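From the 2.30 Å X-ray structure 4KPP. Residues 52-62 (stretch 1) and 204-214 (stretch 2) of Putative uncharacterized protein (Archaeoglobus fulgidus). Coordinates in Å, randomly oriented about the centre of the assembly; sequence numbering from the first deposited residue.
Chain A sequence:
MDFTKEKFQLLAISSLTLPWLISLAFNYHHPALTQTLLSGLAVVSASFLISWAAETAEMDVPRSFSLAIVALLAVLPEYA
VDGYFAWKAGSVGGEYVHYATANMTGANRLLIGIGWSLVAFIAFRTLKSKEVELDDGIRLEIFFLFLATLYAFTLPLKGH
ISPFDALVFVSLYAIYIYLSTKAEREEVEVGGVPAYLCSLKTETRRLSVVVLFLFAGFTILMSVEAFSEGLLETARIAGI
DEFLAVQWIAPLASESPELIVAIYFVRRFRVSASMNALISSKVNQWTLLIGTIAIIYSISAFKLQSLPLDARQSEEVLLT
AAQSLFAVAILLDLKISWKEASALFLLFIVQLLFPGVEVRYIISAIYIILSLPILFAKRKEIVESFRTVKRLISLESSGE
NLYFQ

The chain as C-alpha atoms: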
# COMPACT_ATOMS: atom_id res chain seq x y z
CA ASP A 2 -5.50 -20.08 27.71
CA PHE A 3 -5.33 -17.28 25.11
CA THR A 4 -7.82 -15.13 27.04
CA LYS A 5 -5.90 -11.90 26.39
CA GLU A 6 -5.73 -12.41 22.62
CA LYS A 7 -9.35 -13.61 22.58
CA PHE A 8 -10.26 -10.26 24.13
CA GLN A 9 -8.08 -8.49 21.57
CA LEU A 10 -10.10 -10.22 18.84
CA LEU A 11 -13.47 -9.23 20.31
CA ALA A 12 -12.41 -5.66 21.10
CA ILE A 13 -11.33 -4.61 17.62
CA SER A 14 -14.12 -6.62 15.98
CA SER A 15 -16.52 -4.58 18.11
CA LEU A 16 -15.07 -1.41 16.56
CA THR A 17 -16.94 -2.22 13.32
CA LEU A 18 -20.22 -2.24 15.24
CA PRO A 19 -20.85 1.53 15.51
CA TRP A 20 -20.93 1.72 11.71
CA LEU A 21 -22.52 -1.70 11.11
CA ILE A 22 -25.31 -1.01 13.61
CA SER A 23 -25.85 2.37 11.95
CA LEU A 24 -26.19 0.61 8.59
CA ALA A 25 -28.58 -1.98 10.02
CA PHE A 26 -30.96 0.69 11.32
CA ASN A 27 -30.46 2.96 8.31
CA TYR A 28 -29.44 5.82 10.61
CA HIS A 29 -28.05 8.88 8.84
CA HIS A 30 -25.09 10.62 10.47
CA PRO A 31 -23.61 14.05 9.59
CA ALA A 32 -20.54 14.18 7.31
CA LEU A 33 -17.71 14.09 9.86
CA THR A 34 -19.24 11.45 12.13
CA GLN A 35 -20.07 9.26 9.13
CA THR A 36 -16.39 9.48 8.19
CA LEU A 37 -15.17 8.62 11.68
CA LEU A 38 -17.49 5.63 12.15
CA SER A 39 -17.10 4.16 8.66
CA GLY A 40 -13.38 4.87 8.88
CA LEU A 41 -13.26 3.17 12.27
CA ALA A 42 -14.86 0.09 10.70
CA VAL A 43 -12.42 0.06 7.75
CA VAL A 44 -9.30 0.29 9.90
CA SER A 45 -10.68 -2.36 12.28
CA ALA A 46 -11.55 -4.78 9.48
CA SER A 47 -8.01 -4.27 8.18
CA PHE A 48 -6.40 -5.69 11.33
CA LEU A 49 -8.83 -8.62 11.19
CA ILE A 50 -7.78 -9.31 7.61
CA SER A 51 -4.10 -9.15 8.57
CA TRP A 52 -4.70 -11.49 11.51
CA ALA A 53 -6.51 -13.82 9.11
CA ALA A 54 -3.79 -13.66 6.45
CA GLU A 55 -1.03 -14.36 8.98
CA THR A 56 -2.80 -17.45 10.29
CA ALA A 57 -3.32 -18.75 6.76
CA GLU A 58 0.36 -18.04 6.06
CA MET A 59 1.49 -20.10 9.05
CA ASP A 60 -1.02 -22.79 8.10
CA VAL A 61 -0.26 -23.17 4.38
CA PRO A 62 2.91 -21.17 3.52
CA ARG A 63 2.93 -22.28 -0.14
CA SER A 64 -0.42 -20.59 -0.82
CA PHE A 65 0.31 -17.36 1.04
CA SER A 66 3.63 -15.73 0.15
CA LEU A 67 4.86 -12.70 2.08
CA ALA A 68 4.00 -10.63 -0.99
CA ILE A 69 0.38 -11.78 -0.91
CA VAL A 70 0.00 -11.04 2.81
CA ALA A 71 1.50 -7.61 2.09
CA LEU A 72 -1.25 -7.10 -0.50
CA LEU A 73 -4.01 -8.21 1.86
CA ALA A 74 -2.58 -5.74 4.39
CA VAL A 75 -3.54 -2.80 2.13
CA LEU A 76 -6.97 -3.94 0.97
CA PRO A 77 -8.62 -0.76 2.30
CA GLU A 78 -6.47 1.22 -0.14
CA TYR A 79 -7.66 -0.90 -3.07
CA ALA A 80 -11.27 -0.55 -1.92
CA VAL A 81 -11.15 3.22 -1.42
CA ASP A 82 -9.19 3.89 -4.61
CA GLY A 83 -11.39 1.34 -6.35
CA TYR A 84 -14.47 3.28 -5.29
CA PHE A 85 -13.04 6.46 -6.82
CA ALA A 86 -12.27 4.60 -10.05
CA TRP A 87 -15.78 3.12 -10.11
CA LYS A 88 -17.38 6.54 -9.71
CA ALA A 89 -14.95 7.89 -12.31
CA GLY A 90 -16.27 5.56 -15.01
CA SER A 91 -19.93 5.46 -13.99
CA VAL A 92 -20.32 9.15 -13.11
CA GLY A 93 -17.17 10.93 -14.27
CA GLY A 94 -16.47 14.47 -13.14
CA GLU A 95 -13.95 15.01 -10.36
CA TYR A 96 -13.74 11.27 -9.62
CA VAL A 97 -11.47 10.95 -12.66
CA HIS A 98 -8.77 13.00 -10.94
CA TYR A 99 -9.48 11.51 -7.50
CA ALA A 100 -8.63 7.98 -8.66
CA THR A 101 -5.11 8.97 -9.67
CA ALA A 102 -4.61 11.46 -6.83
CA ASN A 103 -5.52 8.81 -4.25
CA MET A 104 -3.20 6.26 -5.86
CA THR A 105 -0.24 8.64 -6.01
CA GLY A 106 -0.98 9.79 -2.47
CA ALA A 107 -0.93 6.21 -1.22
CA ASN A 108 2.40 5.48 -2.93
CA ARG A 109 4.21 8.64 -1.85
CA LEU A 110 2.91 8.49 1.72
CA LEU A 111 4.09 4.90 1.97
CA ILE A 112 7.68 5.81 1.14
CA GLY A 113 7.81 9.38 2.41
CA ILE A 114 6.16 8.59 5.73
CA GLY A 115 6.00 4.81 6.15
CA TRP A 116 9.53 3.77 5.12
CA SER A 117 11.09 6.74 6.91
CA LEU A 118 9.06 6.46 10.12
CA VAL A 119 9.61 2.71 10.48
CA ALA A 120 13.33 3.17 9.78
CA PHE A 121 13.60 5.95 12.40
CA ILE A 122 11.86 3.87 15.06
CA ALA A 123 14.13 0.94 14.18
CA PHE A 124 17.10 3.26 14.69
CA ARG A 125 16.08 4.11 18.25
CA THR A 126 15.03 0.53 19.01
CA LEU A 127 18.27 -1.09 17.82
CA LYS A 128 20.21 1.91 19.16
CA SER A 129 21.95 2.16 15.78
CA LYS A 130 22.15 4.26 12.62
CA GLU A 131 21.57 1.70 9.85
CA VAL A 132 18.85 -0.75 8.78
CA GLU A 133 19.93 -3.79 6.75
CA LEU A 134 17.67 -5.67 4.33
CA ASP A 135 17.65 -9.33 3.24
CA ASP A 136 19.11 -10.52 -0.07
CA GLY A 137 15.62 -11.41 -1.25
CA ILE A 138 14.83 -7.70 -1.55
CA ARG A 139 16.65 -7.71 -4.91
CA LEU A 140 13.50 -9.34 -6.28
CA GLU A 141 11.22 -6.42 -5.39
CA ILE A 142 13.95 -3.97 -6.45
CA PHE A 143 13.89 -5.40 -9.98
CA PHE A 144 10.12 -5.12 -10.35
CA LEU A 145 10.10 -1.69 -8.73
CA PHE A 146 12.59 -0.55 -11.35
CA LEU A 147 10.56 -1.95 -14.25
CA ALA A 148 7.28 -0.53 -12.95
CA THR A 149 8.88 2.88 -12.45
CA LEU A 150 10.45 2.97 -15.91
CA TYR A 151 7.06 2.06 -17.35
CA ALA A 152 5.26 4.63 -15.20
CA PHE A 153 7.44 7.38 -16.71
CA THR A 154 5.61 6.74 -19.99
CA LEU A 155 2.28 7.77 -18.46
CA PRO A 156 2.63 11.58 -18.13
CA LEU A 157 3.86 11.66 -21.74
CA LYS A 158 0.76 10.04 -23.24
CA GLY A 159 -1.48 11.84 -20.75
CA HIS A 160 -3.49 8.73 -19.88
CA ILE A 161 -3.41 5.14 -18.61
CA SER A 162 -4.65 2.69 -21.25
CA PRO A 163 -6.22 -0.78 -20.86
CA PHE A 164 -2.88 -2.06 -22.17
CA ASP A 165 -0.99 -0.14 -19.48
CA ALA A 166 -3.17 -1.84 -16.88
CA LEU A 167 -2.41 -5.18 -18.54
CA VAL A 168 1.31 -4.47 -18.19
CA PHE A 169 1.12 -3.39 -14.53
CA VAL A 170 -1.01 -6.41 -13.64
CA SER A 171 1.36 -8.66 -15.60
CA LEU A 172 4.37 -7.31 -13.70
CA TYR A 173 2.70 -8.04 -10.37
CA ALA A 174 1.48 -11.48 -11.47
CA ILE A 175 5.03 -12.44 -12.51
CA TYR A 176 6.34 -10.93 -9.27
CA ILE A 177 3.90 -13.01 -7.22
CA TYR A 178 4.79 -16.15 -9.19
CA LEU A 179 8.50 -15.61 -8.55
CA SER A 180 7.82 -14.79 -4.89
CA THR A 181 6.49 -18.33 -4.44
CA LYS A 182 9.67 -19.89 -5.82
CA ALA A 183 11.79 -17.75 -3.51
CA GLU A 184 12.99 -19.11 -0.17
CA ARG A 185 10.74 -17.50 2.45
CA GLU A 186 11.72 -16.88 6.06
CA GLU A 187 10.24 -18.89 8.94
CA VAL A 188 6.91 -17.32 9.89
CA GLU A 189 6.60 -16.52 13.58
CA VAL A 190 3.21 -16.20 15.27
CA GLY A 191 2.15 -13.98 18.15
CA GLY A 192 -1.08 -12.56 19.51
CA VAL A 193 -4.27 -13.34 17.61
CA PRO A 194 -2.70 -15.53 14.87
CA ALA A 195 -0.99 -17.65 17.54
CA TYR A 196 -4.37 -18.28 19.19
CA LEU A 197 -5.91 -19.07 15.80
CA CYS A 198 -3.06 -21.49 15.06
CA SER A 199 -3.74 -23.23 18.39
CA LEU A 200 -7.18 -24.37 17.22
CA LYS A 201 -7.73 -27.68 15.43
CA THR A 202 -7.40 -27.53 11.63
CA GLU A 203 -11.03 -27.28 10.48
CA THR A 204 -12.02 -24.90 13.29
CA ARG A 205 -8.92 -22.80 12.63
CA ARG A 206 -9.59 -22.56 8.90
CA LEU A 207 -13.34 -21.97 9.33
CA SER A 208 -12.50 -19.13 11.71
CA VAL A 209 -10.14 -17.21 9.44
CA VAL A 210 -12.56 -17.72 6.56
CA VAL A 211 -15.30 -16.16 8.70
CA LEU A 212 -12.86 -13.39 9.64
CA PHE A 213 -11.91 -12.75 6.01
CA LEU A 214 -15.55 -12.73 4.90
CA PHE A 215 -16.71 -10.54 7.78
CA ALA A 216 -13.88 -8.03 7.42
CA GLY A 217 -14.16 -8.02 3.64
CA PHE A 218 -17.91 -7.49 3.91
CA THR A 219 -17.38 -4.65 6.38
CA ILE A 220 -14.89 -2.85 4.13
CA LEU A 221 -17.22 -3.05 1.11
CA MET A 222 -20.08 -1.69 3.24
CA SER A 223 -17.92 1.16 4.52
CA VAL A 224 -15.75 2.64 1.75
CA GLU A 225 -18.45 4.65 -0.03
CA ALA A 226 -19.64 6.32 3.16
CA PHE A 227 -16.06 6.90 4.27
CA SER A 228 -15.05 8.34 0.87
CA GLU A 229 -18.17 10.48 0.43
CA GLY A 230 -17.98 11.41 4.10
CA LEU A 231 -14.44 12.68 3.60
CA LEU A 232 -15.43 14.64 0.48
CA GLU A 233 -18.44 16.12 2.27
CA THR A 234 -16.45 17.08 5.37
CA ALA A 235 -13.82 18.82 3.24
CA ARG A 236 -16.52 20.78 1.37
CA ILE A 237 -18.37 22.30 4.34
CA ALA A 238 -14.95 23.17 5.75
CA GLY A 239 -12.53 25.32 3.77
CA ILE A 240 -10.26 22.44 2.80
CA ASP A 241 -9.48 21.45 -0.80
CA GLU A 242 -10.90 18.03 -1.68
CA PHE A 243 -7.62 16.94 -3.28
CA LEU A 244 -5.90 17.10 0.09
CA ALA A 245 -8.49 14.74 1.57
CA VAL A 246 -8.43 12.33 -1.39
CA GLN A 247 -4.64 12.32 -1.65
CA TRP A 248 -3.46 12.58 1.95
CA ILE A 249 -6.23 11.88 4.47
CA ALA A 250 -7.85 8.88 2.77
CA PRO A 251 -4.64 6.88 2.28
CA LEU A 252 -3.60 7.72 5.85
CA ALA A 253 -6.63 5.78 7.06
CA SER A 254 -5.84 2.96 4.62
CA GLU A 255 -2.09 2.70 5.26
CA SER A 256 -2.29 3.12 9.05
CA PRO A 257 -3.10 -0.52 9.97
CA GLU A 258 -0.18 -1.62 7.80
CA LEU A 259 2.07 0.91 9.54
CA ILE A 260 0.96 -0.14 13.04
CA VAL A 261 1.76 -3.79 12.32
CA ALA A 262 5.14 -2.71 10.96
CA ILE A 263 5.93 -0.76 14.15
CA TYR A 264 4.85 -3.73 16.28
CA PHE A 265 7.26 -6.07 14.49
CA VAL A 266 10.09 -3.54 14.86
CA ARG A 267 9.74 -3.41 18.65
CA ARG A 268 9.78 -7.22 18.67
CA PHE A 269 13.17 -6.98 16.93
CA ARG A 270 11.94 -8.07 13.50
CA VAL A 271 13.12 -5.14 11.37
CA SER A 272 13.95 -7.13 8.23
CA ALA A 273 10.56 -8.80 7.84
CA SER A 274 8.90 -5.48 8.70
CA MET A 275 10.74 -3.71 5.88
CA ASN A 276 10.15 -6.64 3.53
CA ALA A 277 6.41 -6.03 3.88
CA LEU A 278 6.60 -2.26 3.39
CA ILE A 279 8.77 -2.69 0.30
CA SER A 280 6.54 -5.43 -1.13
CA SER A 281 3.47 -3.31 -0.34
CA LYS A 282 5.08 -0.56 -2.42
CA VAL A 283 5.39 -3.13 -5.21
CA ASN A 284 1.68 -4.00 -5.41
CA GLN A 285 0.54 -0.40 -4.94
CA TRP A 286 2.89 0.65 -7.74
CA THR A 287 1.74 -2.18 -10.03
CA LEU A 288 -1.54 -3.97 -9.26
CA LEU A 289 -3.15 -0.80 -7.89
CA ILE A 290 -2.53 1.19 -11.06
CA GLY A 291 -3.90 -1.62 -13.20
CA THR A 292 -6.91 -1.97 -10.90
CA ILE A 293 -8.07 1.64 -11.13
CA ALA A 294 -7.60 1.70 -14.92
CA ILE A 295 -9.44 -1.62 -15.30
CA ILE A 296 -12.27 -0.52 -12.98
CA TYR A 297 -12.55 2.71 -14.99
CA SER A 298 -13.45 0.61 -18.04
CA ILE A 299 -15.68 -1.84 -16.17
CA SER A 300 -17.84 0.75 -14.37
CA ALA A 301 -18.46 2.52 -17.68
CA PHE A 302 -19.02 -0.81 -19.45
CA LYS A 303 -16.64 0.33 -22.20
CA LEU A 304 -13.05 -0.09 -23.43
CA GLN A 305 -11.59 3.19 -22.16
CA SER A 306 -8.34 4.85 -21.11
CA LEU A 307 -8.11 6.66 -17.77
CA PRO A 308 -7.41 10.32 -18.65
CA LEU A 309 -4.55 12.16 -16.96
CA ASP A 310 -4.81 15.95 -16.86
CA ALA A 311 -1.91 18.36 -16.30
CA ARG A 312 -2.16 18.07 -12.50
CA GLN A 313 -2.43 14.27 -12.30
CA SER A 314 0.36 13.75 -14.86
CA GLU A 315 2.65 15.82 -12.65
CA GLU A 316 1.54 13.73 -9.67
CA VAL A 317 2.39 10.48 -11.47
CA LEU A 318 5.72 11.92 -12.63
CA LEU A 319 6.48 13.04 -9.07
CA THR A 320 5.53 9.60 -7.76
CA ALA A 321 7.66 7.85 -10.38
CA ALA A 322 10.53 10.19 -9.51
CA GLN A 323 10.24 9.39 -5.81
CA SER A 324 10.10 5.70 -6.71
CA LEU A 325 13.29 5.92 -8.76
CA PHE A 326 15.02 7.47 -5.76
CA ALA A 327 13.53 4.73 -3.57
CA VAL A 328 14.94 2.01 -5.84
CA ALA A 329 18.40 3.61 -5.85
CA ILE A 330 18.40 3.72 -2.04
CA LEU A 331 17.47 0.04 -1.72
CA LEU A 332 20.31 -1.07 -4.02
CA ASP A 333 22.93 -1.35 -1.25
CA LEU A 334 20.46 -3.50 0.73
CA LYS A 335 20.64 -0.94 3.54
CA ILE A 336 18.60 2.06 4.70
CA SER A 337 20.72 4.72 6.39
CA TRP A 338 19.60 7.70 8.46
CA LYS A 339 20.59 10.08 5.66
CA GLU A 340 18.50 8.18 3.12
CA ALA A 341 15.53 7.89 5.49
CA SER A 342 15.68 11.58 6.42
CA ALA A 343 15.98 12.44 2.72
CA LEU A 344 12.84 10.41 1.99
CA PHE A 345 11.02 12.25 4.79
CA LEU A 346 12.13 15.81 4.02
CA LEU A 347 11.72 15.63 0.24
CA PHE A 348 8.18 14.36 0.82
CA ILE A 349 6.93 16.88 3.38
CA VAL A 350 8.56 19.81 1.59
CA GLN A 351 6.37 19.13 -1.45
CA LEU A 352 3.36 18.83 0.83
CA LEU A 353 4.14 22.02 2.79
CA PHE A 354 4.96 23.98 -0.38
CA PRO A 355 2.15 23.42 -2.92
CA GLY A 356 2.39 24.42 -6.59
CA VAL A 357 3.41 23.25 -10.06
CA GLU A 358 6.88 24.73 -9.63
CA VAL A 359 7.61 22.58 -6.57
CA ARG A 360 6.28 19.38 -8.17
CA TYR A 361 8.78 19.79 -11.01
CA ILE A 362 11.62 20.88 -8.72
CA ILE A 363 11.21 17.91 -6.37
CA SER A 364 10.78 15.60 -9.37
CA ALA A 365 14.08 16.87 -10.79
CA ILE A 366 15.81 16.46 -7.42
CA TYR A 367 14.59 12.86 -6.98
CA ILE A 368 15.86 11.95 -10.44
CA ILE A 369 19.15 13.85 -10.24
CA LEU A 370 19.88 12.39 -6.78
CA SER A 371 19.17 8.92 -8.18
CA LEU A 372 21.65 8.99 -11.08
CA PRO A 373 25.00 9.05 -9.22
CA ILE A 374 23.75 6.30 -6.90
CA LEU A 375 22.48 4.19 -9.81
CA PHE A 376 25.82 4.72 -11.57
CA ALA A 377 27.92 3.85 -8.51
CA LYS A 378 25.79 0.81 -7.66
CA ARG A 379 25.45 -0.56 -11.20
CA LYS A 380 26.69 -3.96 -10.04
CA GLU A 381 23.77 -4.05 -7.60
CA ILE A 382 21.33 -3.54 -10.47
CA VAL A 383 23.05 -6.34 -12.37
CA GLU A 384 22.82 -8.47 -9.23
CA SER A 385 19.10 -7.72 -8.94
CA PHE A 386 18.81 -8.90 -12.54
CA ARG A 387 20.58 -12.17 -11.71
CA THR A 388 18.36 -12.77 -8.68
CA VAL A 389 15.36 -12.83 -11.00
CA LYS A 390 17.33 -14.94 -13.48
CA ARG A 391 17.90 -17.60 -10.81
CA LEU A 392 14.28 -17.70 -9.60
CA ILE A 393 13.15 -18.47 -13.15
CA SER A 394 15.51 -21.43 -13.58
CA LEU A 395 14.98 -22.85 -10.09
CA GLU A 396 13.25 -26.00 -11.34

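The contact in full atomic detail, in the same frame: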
# COMPACT_ATOMS: atom_id res chain seq x y z
N TRP A 52 -4.70 -10.37 10.58
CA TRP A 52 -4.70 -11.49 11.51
C TRP A 52 -5.08 -12.78 10.79
O TRP A 52 -4.50 -13.84 11.05
CB TRP A 52 -5.69 -11.25 12.66
CG TRP A 52 -5.21 -10.25 13.66
CD1 TRP A 52 -3.95 -9.73 13.76
CD2 TRP A 52 -5.98 -9.63 14.69
NE1 TRP A 52 -3.88 -8.84 14.80
CE2 TRP A 52 -5.12 -8.76 15.39
CE3 TRP A 52 -7.31 -9.73 15.10
CZ2 TRP A 52 -5.55 -7.99 16.47
CZ3 TRP A 52 -7.73 -8.97 16.18
CH2 TRP A 52 -6.86 -8.11 16.85
N ALA A 53 -6.05 -12.68 9.89
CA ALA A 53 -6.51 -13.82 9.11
C ALA A 53 -5.46 -14.30 8.11
O ALA A 53 -5.25 -15.50 7.94
CB ALA A 53 -7.80 -13.48 8.39
N ALA A 54 -4.79 -13.35 7.46
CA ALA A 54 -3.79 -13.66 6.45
C ALA A 54 -2.54 -14.29 7.07
O ALA A 54 -1.90 -15.13 6.46
CB ALA A 54 -3.42 -12.41 5.67
N GLU A 55 -2.21 -13.87 8.29
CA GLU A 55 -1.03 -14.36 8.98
C GLU A 55 -1.22 -15.77 9.50
O GLU A 55 -0.27 -16.55 9.59
CB GLU A 55 -0.64 -13.41 10.12
CG GLU A 55 -0.03 -12.10 9.65
CD GLU A 55 0.08 -11.07 10.76
OE1 GLU A 55 -0.64 -11.20 11.77
OE2 GLU A 55 0.89 -10.13 10.61
N THR A 56 -2.46 -16.10 9.85
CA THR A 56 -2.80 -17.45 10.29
C THR A 56 -2.75 -18.41 9.11
O THR A 56 -2.20 -19.51 9.20
CB THR A 56 -4.20 -17.49 10.91
OG1 THR A 56 -4.27 -16.55 11.99
CG2 THR A 56 -4.51 -18.88 11.44
N ALA A 57 -3.32 -17.97 7.99
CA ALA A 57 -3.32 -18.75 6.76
C ALA A 57 -1.90 -18.95 6.25
O ALA A 57 -1.58 -19.98 5.64
CB ALA A 57 -4.18 -18.07 5.70
N GLU A 58 -1.04 -17.97 6.50
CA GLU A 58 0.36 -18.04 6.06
C GLU A 58 1.14 -19.07 6.88
O GLU A 58 1.98 -19.79 6.34
CB GLU A 58 1.03 -16.67 6.15
CG GLU A 58 2.45 -16.64 5.61
CD GLU A 58 3.11 -15.28 5.76
OE1 GLU A 58 2.50 -14.40 6.39
OE2 GLU A 58 4.23 -15.10 5.24
N MET A 59 0.86 -19.12 8.17
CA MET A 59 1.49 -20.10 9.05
C MET A 59 0.95 -21.49 8.75
O MET A 59 1.68 -22.49 8.82
CB MET A 59 1.24 -19.74 10.52
CG MET A 59 1.94 -20.65 11.52
SD MET A 59 3.74 -20.55 11.43
CE MET A 59 4.21 -21.63 12.78
N ASP A 60 -0.33 -21.54 8.40
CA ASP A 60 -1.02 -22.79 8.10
C ASP A 60 -0.49 -23.40 6.80
O ASP A 60 0.10 -24.48 6.81
CB ASP A 60 -2.52 -22.52 7.98
CG ASP A 60 -3.37 -23.75 8.27
OD1 ASP A 60 -2.89 -24.88 8.07
OD2 ASP A 60 -4.53 -23.57 8.69
N VAL A 61 -0.72 -22.71 5.69
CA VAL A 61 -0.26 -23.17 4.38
C VAL A 61 0.62 -22.10 3.73
O VAL A 61 0.13 -21.24 3.00
CB VAL A 61 -1.44 -23.53 3.44
CG1 VAL A 61 -0.93 -24.07 2.11
CG2 VAL A 61 -2.37 -24.54 4.11
N PRO A 62 1.93 -22.16 4.00
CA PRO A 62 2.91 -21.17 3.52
C PRO A 62 3.00 -21.09 2.00
O PRO A 62 3.27 -20.02 1.46
CB PRO A 62 4.24 -21.70 4.09
CG PRO A 62 3.85 -22.50 5.28
CD PRO A 62 2.55 -23.14 4.91
N THR A 204 -11.51 -26.03 12.52
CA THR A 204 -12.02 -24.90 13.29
C THR A 204 -11.16 -23.67 13.03
O THR A 204 -11.68 -22.57 12.88
CB THR A 204 -12.03 -25.21 14.80
OG1 THR A 204 -12.82 -26.38 15.05
CG2 THR A 204 -12.62 -24.03 15.58
N ARG A 205 -9.85 -23.87 12.96
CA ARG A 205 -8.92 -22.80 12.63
C ARG A 205 -9.23 -22.18 11.27
O ARG A 205 -9.34 -20.97 11.15
CB ARG A 205 -7.47 -23.29 12.64
CG ARG A 205 -6.49 -22.27 12.06
CD ARG A 205 -5.04 -22.71 12.18
NE ARG A 205 -4.73 -23.84 11.32
CZ ARG A 205 -4.42 -25.06 11.77
NH1 ARG A 205 -4.38 -25.29 13.08
NH2 ARG A 205 -4.14 -26.03 10.92
N ARG A 206 -9.38 -23.03 10.26
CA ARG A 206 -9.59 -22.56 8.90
C ARG A 206 -10.98 -21.95 8.70
O ARG A 206 -11.13 -20.97 7.98
CB ARG A 206 -9.31 -23.67 7.88
CG ARG A 206 -7.84 -24.09 7.86
CD ARG A 206 -7.55 -25.09 6.75
NE ARG A 206 -6.14 -25.49 6.75
CZ ARG A 206 -5.65 -26.51 6.04
NH1 ARG A 206 -6.46 -27.24 5.29
NH2 ARG A 206 -4.36 -26.80 6.10
N LEU A 207 -11.99 -22.53 9.35
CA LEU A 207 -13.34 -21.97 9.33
C LEU A 207 -13.33 -20.56 9.91
O LEU A 207 -14.00 -19.66 9.40
CB LEU A 207 -14.30 -22.84 10.14
CG LEU A 207 -14.97 -24.01 9.44
CD1 LEU A 207 -15.73 -24.87 10.43
CD2 LEU A 207 -15.89 -23.51 8.33
N SER A 208 -12.56 -20.40 10.99
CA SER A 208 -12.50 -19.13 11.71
C SER A 208 -11.92 -18.01 10.86
O SER A 208 -12.50 -16.93 10.79
CB SER A 208 -11.71 -19.30 13.01
OG SER A 208 -12.43 -20.08 13.94
N VAL A 209 -10.78 -18.26 10.22
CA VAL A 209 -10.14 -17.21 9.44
C VAL A 209 -10.90 -16.94 8.14
O VAL A 209 -10.79 -15.85 7.57
CB VAL A 209 -8.65 -17.51 9.15
CG1 VAL A 209 -8.00 -18.13 10.37
CG2 VAL A 209 -8.51 -18.42 7.96
N VAL A 210 -11.67 -17.92 7.69
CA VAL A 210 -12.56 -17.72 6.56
C VAL A 210 -13.70 -16.78 6.97
O VAL A 210 -14.02 -15.83 6.25
CB VAL A 210 -13.12 -19.05 6.01
CG1 VAL A 210 -14.37 -18.81 5.16
CG2 VAL A 210 -12.06 -19.78 5.19
N VAL A 211 -14.29 -17.05 8.13
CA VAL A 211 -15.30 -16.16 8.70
C VAL A 211 -14.74 -14.75 8.89
O VAL A 211 -15.38 -13.77 8.54
CB VAL A 211 -15.84 -16.70 10.05
CG1 VAL A 211 -16.64 -15.63 10.77
CG2 VAL A 211 -16.68 -17.96 9.82
N LEU A 212 -13.53 -14.67 9.44
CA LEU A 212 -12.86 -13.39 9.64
C LEU A 212 -12.66 -12.63 8.33
O LEU A 212 -13.03 -11.46 8.23
CB LEU A 212 -11.51 -13.58 10.33
CG LEU A 212 -11.52 -13.61 11.86
CD1 LEU A 212 -10.12 -13.83 12.40
CD2 LEU A 212 -12.11 -12.32 12.40
N PHE A 213 -12.09 -13.30 7.34
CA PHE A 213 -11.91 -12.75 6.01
C PHE A 213 -13.23 -12.25 5.42
O PHE A 213 -13.31 -11.12 4.92
CB PHE A 213 -11.32 -13.81 5.07
CG PHE A 213 -9.84 -13.65 4.83
CD1 PHE A 213 -9.29 -12.39 4.66
CD2 PHE A 213 -9.01 -14.76 4.77
CE1 PHE A 213 -7.93 -12.24 4.44
CE2 PHE A 213 -7.66 -14.62 4.55
CZ PHE A 213 -7.11 -13.36 4.38
N LEU A 214 -14.26 -13.08 5.47
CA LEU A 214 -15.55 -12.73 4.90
C LEU A 214 -16.19 -11.57 5.64
O LEU A 214 -16.76 -10.67 5.02
CB LEU A 214 -16.50 -13.93 4.87
CG LEU A 214 -16.15 -15.06 3.90
CD1 LEU A 214 -17.13 -16.21 4.03
CD2 LEU A 214 -16.11 -14.54 2.46

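Two helices, 52-60 and 204-214, pack in a roughly antiparallel manner (148° between their N-to-C directions), with axes 9.2 Å apart at closest approach and 471 Å² buried between the stretches. Ala53 and Asp60 have the most surface covered; one anchors an apolar patch, the other a charged cluster two helical turns further on. Ala53 is buried and points toward the partner helix, and its small side chain lets the backbones come close: its CA lies 5.0 Å from the CA of Val209, and its CB lies 3.9 Å from Val209 O. Ala53 CB is also 4.2 Å from Leu212 CB and sits over one face of the Phe213 ring, 3.8 Å from its centroid and almost on the ring normal, a CH-pi contact. Phe213 leaves its backbone sideways, but the ring swings inward (chi1 -101°), so that its CZ also reaches Ala54 CB at 4.0 Å. One turn beyond Ala53, Thr56 divides its duties: OG1 donates a hydrogen bond to Trp52 O (2.9 Å) within its own helix, which satisfies the hydroxyl, while CG2 packs against Val209 CG1 at 3.7 Å and Arg205 CD at 3.9 Å. Asp60, the last helical residue of its stretch, receives two arginines from successive positions. Arg205 NE donates to Asp60 OD2 at 2.7 Å, and its NH2 adds weak bonds to both carboxylate oxygens. Arg206 starts out sideways, yet its extended chain carries the guanidinium across, where NE meets Asp60 OD2 at 3.2 Å and NH2 meets Asp60 OD1 at 3.1 Å, a nearly straight pair. Both salt bridges approach the guanidinium edges, where the N-H groups point, so one carboxylate can accept hydrogen bonds from two guanidinium groups at once, though its single charge does not offset both of theirs. Beside them, Val61 CG2 rests 3.6 Å from Arg206 NH2, just after the helix ends.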